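Succinyl-CoA ligase (ADP-forming) subunit alpha (Methanosaeta concilii, PDB 6HXI) binds coenzyme A and joins a CoA-ligase region of the succinyl-CoA synthetase clan to a region related to the C-terminal domain of citrate synthase. Local coordinates at residues 9-14 and 35-40; 244-249 and 295-300; 120-125 and 205-210. One frame throughout, in Å; residues are numbered along the deposited sequence.

Contact 1: residues 9-14 and 35-40; sequences FDINTK and CKRSSP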
loop_
_atom_site.group_PDB
_atom_site.type_symbol
_atom_site.label_atom_id
_atom_site.label_comp_id
_atom_site.label_asym_id
_atom_site.label_seq_id
_atom_site.Cartn_x
_atom_site.Cartn_y
_atom_site.Cartn_z
ATOM N N PHE B 9 -57.052 -2.058 -0.278
ATOM C CA PHE B 9 -55.994 -1.802 0.702
ATOM C C PHE B 9 -56.529 -1.255 1.968
ATOM O O PHE B 9 -57.443 -0.437 1.954
ATOM C CB PHE B 9 -54.980 -0.771 0.214
ATOM C CG PHE B 9 -54.695 -0.781 -1.251
ATOM C CD1 PHE B 9 -54.009 -1.837 -1.832
ATOM C CD2 PHE B 9 -55.073 0.287 -2.051
ATOM C CE1 PHE B 9 -53.738 -1.846 -3.200
ATOM C CE2 PHE B 9 -54.805 0.280 -3.422
ATOM C CZ PHE B 9 -54.152 -0.795 -3.988
ATOM N N ASP B 10 -55.873 -1.606 3.059
ATOM C CA ASP B 10 -56.185 -1.077 4.373
ATOM C C ASP B 10 -54.889 -0.701 5.089
ATOM O O ASP B 10 -53.798 -0.735 4.495
ATOM C CB ASP B 10 -57.069 -2.046 5.192
ATOM C CG ASP B 10 -56.559 -3.473 5.339
ATOM O OD1 ASP B 10 -55.348 -3.653 5.645
ATOM O OD2 ASP B 10 -57.390 -4.414 5.239
ATOM N N ILE B 11 -55.017 -0.345 6.365
ATOM C CA ILE B 11 -53.927 0.066 7.219
ATOM C C ILE B 11 -53.005 -1.123 7.559
ATOM O O ILE B 11 -51.923 -0.904 8.081
ATOM C CB ILE B 11 -54.511 0.822 8.447
ATOM C CG1 ILE B 11 -53.459 1.767 9.065
ATOM C CG2 ILE B 11 -55.145 -0.119 9.475
ATOM C CD1 ILE B 11 -53.968 3.147 9.526
ATOM N N ASN B 12 -53.420 -2.369 7.239
ATOM C CA ASN B 12 -52.597 -3.563 7.484
ATOM C C ASN B 12 -51.969 -4.137 6.198
ATOM O O ASN B 12 -51.245 -5.139 6.259
ATOM C CB ASN B 12 -53.372 -4.634 8.255
ATOM C CG ASN B 12 -53.871 -4.166 9.599
ATOM O OD1 ASN B 12 -53.089 -3.863 10.509
ATOM N ND2 ASN B 12 -55.189 -4.074 9.736
ATOM N N THR B 13 -52.221 -3.487 5.045
ATOM C CA THR B 13 -51.663 -3.869 3.735
ATOM C C THR B 13 -50.130 -3.791 3.729
ATOM O O THR B 13 -49.554 -2.777 4.119
ATOM C CB THR B 13 -52.272 -3.005 2.644
ATOM O OG1 THR B 13 -53.662 -3.296 2.576
ATOM C CG2 THR B 13 -51.638 -3.219 1.294
ATOM N N LYS B 14 -49.503 -4.882 3.300
ATOM C CA LYS B 14 -48.063 -5.049 3.136
ATOM C C LYS B 14 -47.798 -5.305 1.646
ATOM O O LYS B 14 -48.567 -6.010 0.969
ATOM C CB LYS B 14 -47.534 -6.183 4.028
ATOM C CG LYS B 14 -47.488 -5.825 5.504
ATOM C CD LYS B 14 -46.354 -4.859 5.836
ATOM C CE LYS B 14 -46.084 -4.812 7.315
ATOM N NZ LYS B 14 -44.774 -4.181 7.604
ATOM N N CYS B 35 -49.799 8.934 8.379
ATOM C CA CYS B 35 -51.068 8.246 8.644
ATOM C C CYS B 35 -51.088 7.579 10.003
ATOM O O CYS B 35 -52.113 7.011 10.395
ATOM C CB CYS B 35 -51.373 7.246 7.536
ATOM S SG CYS B 35 -51.748 8.022 5.954
ATOM N N LYS B 36 -49.936 7.620 10.704
ATOM C CA LYS B 36 -49.725 7.051 12.036
ATOM C C LYS B 36 -49.816 5.525 12.015
ATOM O O LYS B 36 -50.234 4.923 13.006
ATOM C CB LYS B 36 -50.668 7.691 13.098
ATOM C CG LYS B 36 -50.554 9.208 13.201
ATOM C CD LYS B 36 -51.192 9.734 14.482
ATOM C CE LYS B 36 -50.320 10.762 15.181
ATOM N NZ LYS B 36 -49.041 10.184 15.702
ATOM N N ARG B 37 -49.418 4.900 10.888
ATOM C CA ARG B 37 -49.415 3.450 10.722
ATOM C C ARG B 37 -48.460 2.807 11.710
ATOM O O ARG B 37 -47.424 3.396 12.049
ATOM C CB ARG B 37 -49.009 3.044 9.289
ATOM C CG ARG B 37 -50.137 3.109 8.263
ATOM C CD ARG B 37 -49.764 2.448 6.937
ATOM N NE ARG B 37 -49.237 1.093 7.127
ATOM C CZ ARG B 37 -49.543 0.043 6.374
ATOM N NH1 ARG B 37 -50.383 0.173 5.351
ATOM N NH2 ARG B 37 -49.031 -1.147 6.649
ATOM N N SER B 38 -48.814 1.603 12.182
ATOM C CA SER B 38 -47.985 0.865 13.135
ATOM C C SER B 38 -46.744 0.343 12.445
ATOM O O SER B 38 -45.642 0.475 12.978
ATOM C CB SER B 38 -48.769 -0.270 13.793
ATOM O OG SER B 38 -49.578 -0.992 12.876
ATOM N N SER B 39 -46.913 -0.180 11.228
ATOM C CA SER B 39 -45.797 -0.729 10.467
ATOM C C SER B 39 -45.662 -0.117 9.058
ATOM O O SER B 39 -46.670 0.302 8.475
ATOM C CB SER B 39 -45.941 -2.252 10.364
ATOM O OG SER B 39 -44.680 -2.887 10.204
ATOM N N PRO B 40 -44.447 -0.139 8.452
ATOM C CA PRO B 40 -44.322 0.311 7.056
ATOM C C PRO B 40 -45.186 -0.551 6.116
ATOM O O PRO B 40 -45.411 -1.735 6.382
ATOM C CB PRO B 40 -42.837 0.087 6.767
ATOM C CG PRO B 40 -42.180 0.119 8.104
ATOM C CD PRO B 40 -43.139 -0.602 8.968
#
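Two hydrogen bonds grip Lys14 NZ, both given by the ammonium group to the segment 35-40. Lys14 NZ lies 2.8 Å from Pro40 O, in the plane of that carbonyl, and 2.9 Å from Ser39 OG. The lysine reaches them by a single bend at chi2 (-74°), beyond which its chain runs extended across the gap. Ser39 turns OG anti to its own backbone N (chi1 -153°). A lysine suits the place: its long chain spans the gap and its ammonium can donate to both oxygens.

Alongside, Arg37 bends at chi3 (51°) and spreads its guanidinium among backbone oxygens. At its edge, Arg37 NH2 donates to Thr13 O at 3.1 Å, coming from above the carbonyl plane, and NH1 adds a weak bond to the same oxygen. Arg37 NE donates to Ser39 O at 3.0 Å, nearly along the C=O axis, so the arginine also braces its own loop; NH1 is bonded further to Ala148 O. Ile11 O sits over the centre of one face, 3.1 Å from Arg37 CZ, where no N-H points at it. Carbonyls clustered in this way probably offset the repulsion between the two nearby cations.

The loops lead into strands 15-18 and 42-46, parallel neighbours joined through helix 22-34 as a beta-alpha-beta crossover; Lys36, just past the helix, closes it with a Schellman motif. Residues 10-13 form a type I turn. Asp10 OD1 takes the N-H of Asn12 in an Asx turn, and Asp10 N is bonded to Thr13 OG1 at 2.8 Å, which fixes the turn that presents Thr13 O to Arg37. Aliphatic contact completes the join: Ile11 CG1 slides past Arg37 CG at 3.7 Å, the two side chains running in opposite directions.

Contact 2: residues 244-249 and 295-300; sequences QALKEK and RQAGAY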
loop_
_atom_site.group_PDB
_atom_site.type_symbol
_atom_site.label_atom_id
_atom_site.label_comp_id
_atom_site.label_asym_id
_atom_site.label_seq_id
_atom_site.Cartn_x
_atom_site.Cartn_y
_atom_site.Cartn_z
ATOM N N GLN B 244 -74.519 1.115 -18.008
ATOM C CA GLN B 244 -75.374 -0.079 -18.015
ATOM C C GLN B 244 -75.636 -0.565 -16.595
ATOM O O GLN B 244 -76.759 -0.974 -16.300
ATOM C CB GLN B 244 -74.785 -1.205 -18.874
ATOM C CG GLN B 244 -75.834 -2.262 -19.245
ATOM C CD GLN B 244 -75.515 -2.990 -20.523
ATOM O OE1 GLN B 244 -74.553 -3.769 -20.609
ATOM N NE2 GLN B 244 -76.346 -2.774 -21.536
ATOM N N ALA B 245 -74.613 -0.484 -15.710
ATOM C CA ALA B 245 -74.748 -0.875 -14.307
ATOM C C ALA B 245 -75.645 0.109 -13.546
ATOM O O ALA B 245 -76.415 -0.304 -12.681
ATOM C CB ALA B 245 -73.385 -0.974 -13.660
ATOM N N LEU B 246 -75.568 1.397 -13.916
ATOM C CA LEU B 246 -76.356 2.507 -13.391
ATOM C C LEU B 246 -77.831 2.308 -13.817
ATOM O O LEU B 246 -78.742 2.543 -13.013
ATOM C CB LEU B 246 -75.779 3.799 -14.008
ATOM C CG LEU B 246 -75.696 5.085 -13.186
ATOM C CD1 LEU B 246 -75.089 4.866 -11.836
ATOM C CD2 LEU B 246 -74.868 6.110 -13.916
ATOM N N LYS B 247 -78.057 1.837 -15.068
ATOM C CA LYS B 247 -79.383 1.560 -15.616
ATOM C C LYS B 247 -80.024 0.319 -14.977
ATOM O O LYS B 247 -81.225 0.328 -14.710
ATOM C CB LYS B 247 -79.321 1.410 -17.146
ATOM C CG LYS B 247 -79.376 2.733 -17.898
ATOM C CD LYS B 247 -79.065 2.576 -19.382
ATOM C CE LYS B 247 -79.477 3.780 -20.199
ATOM N NZ LYS B 247 -78.580 4.951 -19.997
ATOM N N GLU B 248 -79.222 -0.733 -14.721
ATOM C CA GLU B 248 -79.633 -2.010 -14.108
ATOM C C GLU B 248 -79.741 -1.934 -12.562
ATOM O O GLU B 248 -79.856 -2.975 -11.904
ATOM C CB GLU B 248 -78.649 -3.133 -14.519
ATOM C CG GLU B 248 -78.830 -3.614 -15.952
ATOM C CD GLU B 248 -77.620 -4.223 -16.641
ATOM O OE1 GLU B 248 -76.524 -4.251 -16.032
ATOM O OE2 GLU B 248 -77.767 -4.652 -17.810
ATOM N N LYS B 249 -79.681 -0.703 -11.990
ATOM C CA LYS B 249 -79.744 -0.396 -10.552
ATOM C C LYS B 249 -78.650 -1.123 -9.720
ATOM O O LYS B 249 -78.856 -1.393 -8.535
ATOM C CB LYS B 249 -81.160 -0.642 -9.989
ATOM C CG LYS B 249 -82.188 0.410 -10.385
ATOM C CD LYS B 249 -83.523 0.167 -9.660
ATOM C CE LYS B 249 -84.626 1.056 -10.162
ATOM N NZ LYS B 249 -85.968 0.607 -9.688
ATOM N N ARG B 295 -75.704 11.277 -18.303
ATOM C CA ARG B 295 -76.784 12.152 -17.837
ATOM C C ARG B 295 -78.111 11.374 -17.801
ATOM O O ARG B 295 -78.776 11.358 -16.764
ATOM C CB ARG B 295 -76.913 13.378 -18.756
ATOM C CG ARG B 295 -76.518 14.694 -18.108
ATOM C CD ARG B 295 -76.528 15.841 -19.104
ATOM N NE ARG B 295 -75.326 15.857 -19.946
ATOM C CZ ARG B 295 -74.263 16.636 -19.740
ATOM N NH1 ARG B 295 -74.236 17.481 -18.713
ATOM N NH2 ARG B 295 -73.227 16.585 -20.564
ATOM N N GLN B 296 -78.432 10.671 -18.916
ATOM C CA GLN B 296 -79.629 9.847 -19.136
ATOM C C GLN B 296 -79.736 8.630 -18.205
ATOM O O GLN B 296 -80.841 8.132 -17.989
ATOM C CB GLN B 296 -79.704 9.394 -20.606
ATOM C CG GLN B 296 -80.052 10.518 -21.582
ATOM C CD GLN B 296 -79.770 10.147 -23.015
ATOM O OE1 GLN B 296 -80.364 9.218 -23.574
ATOM N NE2 GLN B 296 -78.876 10.887 -23.653
ATOM N N ALA B 297 -78.596 8.142 -17.675
ATOM C CA ALA B 297 -78.545 6.995 -16.755
ATOM C C ALA B 297 -78.807 7.372 -15.279
ATOM O O ALA B 297 -79.003 6.483 -14.450
ATOM C CB ALA B 297 -77.217 6.269 -16.890
ATOM N N GLY B 298 -78.819 8.669 -14.970
ATOM C CA GLY B 298 -79.069 9.150 -13.616
ATOM C C GLY B 298 -77.844 9.587 -12.839
ATOM O O GLY B 298 -77.947 9.836 -11.636
ATOM N N ALA B 299 -76.682 9.705 -13.504
ATOM C CA ALA B 299 -75.457 10.188 -12.867
ATOM C C ALA B 299 -75.517 11.728 -12.756
ATOM O O ALA B 299 -76.284 12.373 -13.475
ATOM C CB ALA B 299 -74.235 9.773 -13.687
ATOM N N TYR B 300 -74.700 12.307 -11.864
ATOM C CA TYR B 300 -74.590 13.753 -11.691
ATOM C C TYR B 300 -73.450 14.201 -12.620
ATOM O O TYR B 300 -72.275 13.898 -12.372
ATOM C CB TYR B 300 -74.336 14.093 -10.214
ATOM C CG TYR B 300 -75.503 13.724 -9.327
ATOM C CD1 TYR B 300 -75.654 12.428 -8.839
ATOM C CD2 TYR B 300 -76.475 14.663 -8.995
ATOM C CE1 TYR B 300 -76.754 12.071 -8.056
ATOM C CE2 TYR B 300 -77.555 14.330 -8.177
ATOM C CZ TYR B 300 -77.701 13.027 -7.724
ATOM O OH TYR B 300 -78.768 12.685 -6.926
#
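Leu246 holds chi1 at -143°, away from a staggered position, and with chi2 at 48° sends CD2 across to the segment 295-300. Lys247 starts with CG anti to its carbonyl carbon, runs extended, and bends only at chi4 (73°), which carries NZ to Ala297 as well. Both side chains thus converge on Ala297. Ala297 CB lies 3.8 Å from Leu246 CD2 and 3.6 Å from Lys247 NZ. Leu246 CD2 also meets Ala299 CB at 3.7 Å, so one branch of the leucine rests on two methyls.

Small residues suit the 295-300 side because the chains come close, Lys247 CA and Ala297 CA being 5.6 Å apart. The contact joins the C-terminal ends of helices 239-247 and 287-297 in the CoA-ligase region. Gly298 ends the second helix in a Schellman motif with positive phi, and Tyr300 then pairs by backbone bonds with strand 255-260, at the edge of its sheet.

Leucine and alanine carbons hold the two segments by van der Waals contact at the surface, while the lysine ammonium, resting against a methyl near the C-terminal end of helix 287-297, may be favoured by the partial negative charge there.

Contact 3: residues 120-125 and 205-210; sequences QSRVMA and DRYPGS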
loop_
_atom_site.group_PDB
_atom_site.type_symbol
_atom_site.label_atom_id
_atom_site.label_comp_id
_atom_site.label_asym_id
_atom_site.label_seq_id
_atom_site.Cartn_x
_atom_site.Cartn_y
_atom_site.Cartn_z
ATOM N N GLN B 120 -50.705 -7.918 -24.425
ATOM C CA GLN B 120 -50.120 -8.228 -23.121
ATOM C C GLN B 120 -51.053 -7.788 -21.985
ATOM O O GLN B 120 -51.283 -8.567 -21.054
ATOM C CB GLN B 120 -48.754 -7.556 -22.976
ATOM C CG GLN B 120 -47.646 -8.242 -23.800
ATOM C CD GLN B 120 -46.302 -7.566 -23.661
ATOM O OE1 GLN B 120 -46.021 -6.859 -22.690
ATOM N NE2 GLN B 120 -45.446 -7.732 -24.651
ATOM N N SER B 121 -51.630 -6.566 -22.090
ATOM C CA SER B 121 -52.580 -6.039 -21.091
ATOM C C SER B 121 -53.847 -6.887 -21.036
ATOM O O SER B 121 -54.322 -7.178 -19.937
ATOM C CB SER B 121 -52.911 -4.588 -21.376
ATOM O OG SER B 121 -51.745 -3.840 -21.106
ATOM N N ARG B 122 -54.386 -7.298 -22.203
ATOM C CA ARG B 122 -55.560 -8.172 -22.278
ATOM C C ARG B 122 -55.258 -9.525 -21.607
ATOM O O ARG B 122 -56.090 -10.039 -20.865
ATOM C CB ARG B 122 -55.969 -8.419 -23.731
ATOM C CG ARG B 122 -56.666 -7.264 -24.396
ATOM C CD ARG B 122 -57.381 -7.708 -25.661
ATOM N NE ARG B 122 -56.454 -8.075 -26.737
ATOM C CZ ARG B 122 -55.918 -7.207 -27.592
ATOM N NH1 ARG B 122 -55.098 -7.628 -28.545
ATOM N NH2 ARG B 122 -56.227 -5.917 -27.523
ATOM N N VAL B 123 -54.058 -10.083 -21.848
ATOM C CA VAL B 123 -53.632 -11.360 -21.228
ATOM C C VAL B 123 -53.466 -11.194 -19.696
ATOM O O VAL B 123 -53.845 -12.100 -18.963
ATOM C CB VAL B 123 -52.400 -12.002 -21.909
ATOM C CG1 VAL B 123 -51.891 -13.208 -21.114
ATOM C CG2 VAL B 123 -52.727 -12.399 -23.352
ATOM N N MET B 124 -52.978 -10.024 -19.225
ATOM C CA MET B 124 -52.837 -9.754 -17.788
ATOM C C MET B 124 -54.209 -9.630 -17.120
ATOM O O MET B 124 -54.425 -10.232 -16.070
ATOM C CB MET B 124 -51.985 -8.499 -17.531
ATOM C CG MET B 124 -50.531 -8.705 -17.887
ATOM S SD MET B 124 -49.417 -7.378 -17.387
ATOM C CE MET B 124 -49.834 -6.111 -18.541
ATOM N N ALA B 125 -55.134 -8.866 -17.756
ATOM C CA ALA B 125 -56.513 -8.642 -17.316
ATOM C C ALA B 125 -57.257 -9.943 -17.192
ATOM O O ALA B 125 -57.875 -10.170 -16.154
ATOM C CB ALA B 125 -57.246 -7.713 -18.281
ATOM N N ASP B 205 -54.700 3.232 -21.090
ATOM C CA ASP B 205 -54.582 2.258 -22.152
ATOM C C ASP B 205 -55.963 1.758 -22.606
ATOM O O ASP B 205 -56.901 1.714 -21.799
ATOM C CB ASP B 205 -53.657 1.098 -21.723
ATOM C CG ASP B 205 -52.155 1.425 -21.658
ATOM O OD1 ASP B 205 -51.737 2.462 -22.215
ATOM O OD2 ASP B 205 -51.402 0.628 -21.084
ATOM N N ARG B 206 -56.089 1.392 -23.900
ATOM C CA ARG B 206 -57.341 0.882 -24.474
ATOM C C ARG B 206 -57.863 -0.394 -23.760
ATOM O O ARG B 206 -59.077 -0.576 -23.653
ATOM C CB ARG B 206 -57.195 0.635 -25.994
ATOM C CG ARG B 206 -58.549 0.579 -26.699
ATOM C CD ARG B 206 -58.481 0.665 -28.218
ATOM N NE ARG B 206 -58.179 2.013 -28.701
ATOM C CZ ARG B 206 -59.098 2.897 -29.057
ATOM N NH1 ARG B 206 -58.739 4.095 -29.493
ATOM N NH2 ARG B 206 -60.387 2.590 -28.982
ATOM N N TYR B 207 -56.946 -1.259 -23.281
ATOM C CA TYR B 207 -57.282 -2.521 -22.624
ATOM C C TYR B 207 -56.667 -2.537 -21.241
ATOM O O TYR B 207 -55.516 -2.945 -21.097
ATOM C CB TYR B 207 -56.833 -3.718 -23.489
ATOM C CG TYR B 207 -57.478 -3.703 -24.856
ATOM C CD1 TYR B 207 -58.741 -4.262 -25.062
ATOM C CD2 TYR B 207 -56.863 -3.067 -25.934
ATOM C CE1 TYR B 207 -59.366 -4.203 -26.311
ATOM C CE2 TYR B 207 -57.480 -3.001 -27.186
ATOM C CZ TYR B 207 -58.729 -3.573 -27.367
ATOM O OH TYR B 207 -59.337 -3.492 -28.589
ATOM N N PRO B 208 -57.352 -2.010 -20.203
ATOM C CA PRO B 208 -56.700 -1.966 -18.879
ATOM C C PRO B 208 -56.748 -3.313 -18.156
ATOM O O PRO B 208 -57.472 -4.207 -18.581
ATOM C CB PRO B 208 -57.489 -0.884 -18.146
ATOM C CG PRO B 208 -58.905 -0.985 -18.760
ATOM C CD PRO B 208 -58.728 -1.450 -20.165
ATOM N N GLY B 209 -55.976 -3.443 -17.073
ATOM C CA GLY B 209 -55.946 -4.643 -16.244
ATOM C C GLY B 209 -57.259 -4.809 -15.510
ATOM O O GLY B 209 -57.731 -5.933 -15.306
ATOM N N SER B 210 -57.871 -3.666 -15.139
ATOM C CA SER B 210 -59.167 -3.581 -14.478
ATOM C C SER B 210 -59.885 -2.354 -15.026
ATOM O O SER B 210 -59.259 -1.312 -15.257
ATOM C CB SER B 210 -59.007 -3.463 -12.964
ATOM O OG SER B 210 -58.162 -2.382 -12.599
HETATM O O HOH W 1 -51.626 -1.572 -22.441
#
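A cationic group and an aromatic ring make one pairing. Arg122, in the one of its two modelled conformers described here, lies alongside Tyr207, the two side chains pointing the same way. Its chain bends at chi3 (-70°), and the guanidinium stands nearly perpendicular to the ring, the planes 87° apart, and enters edge-on over one face. Arg122 NH2 does the touching, 3.2 Å from Tyr207 CE2, toward the rim. Arg122 CZ is 4.4 Å from the ring centroid and almost on the ring normal, a cation-pi interaction, while Arg122 CD makes a CH-pi contact with the same face. An arginine suits the place, since its methylenes and its charge can both use one ring. Tyr207 OH is hydrogen-bonded to Ser124 O of the neighbouring Citrate lyase chain, so the ring is anchored in an interface between subunits.

Helix 118-130 is the crossover between parallel strands 108-111 and 134-136, whereas the loop 205-210 follows strand 196-201 of a second sheet; the contact therefore packs one sheet-based unit against the other.

Water supplies the polar link. Ser121 OG donates to it at 2.6 Å, and it donates in turn to Asp205 OD2 at 2.6 Å. The side chain of Asp205 is about 8 Å from the bound coenzyme A.

Close packing against backbone oxygens supplies the rest. Ser121 CB sits 3.1 Å from Tyr207 O, and Ala125 CB touches Pro208 O and Gly209 O. Ala125 CA adds a CA-H...O contact to Gly209 O at 3.6 Å, an approach that small residues permit on both sides.

How the contacts relate
From the N terminus, contact 1 closes first, its loop holding strand 15-18 and helix 22-34 and tying together the entrances to two parallel strands of the first sheet. Contact 3 opens later, at 120-125, and closes at 205-210, a longer loop that fastens that sheet's helix 118-130 to the connection following strand 196-201 of the second sheet. Contact 2 comes last, between 244-249 and 295-300, joining two helix ends beside that second sheet's edge strand 255-260. All three are in series; none nests or crosses. Nor do any touch: contacts 1 and 3 come closest, with nearest atoms about 10 Å apart.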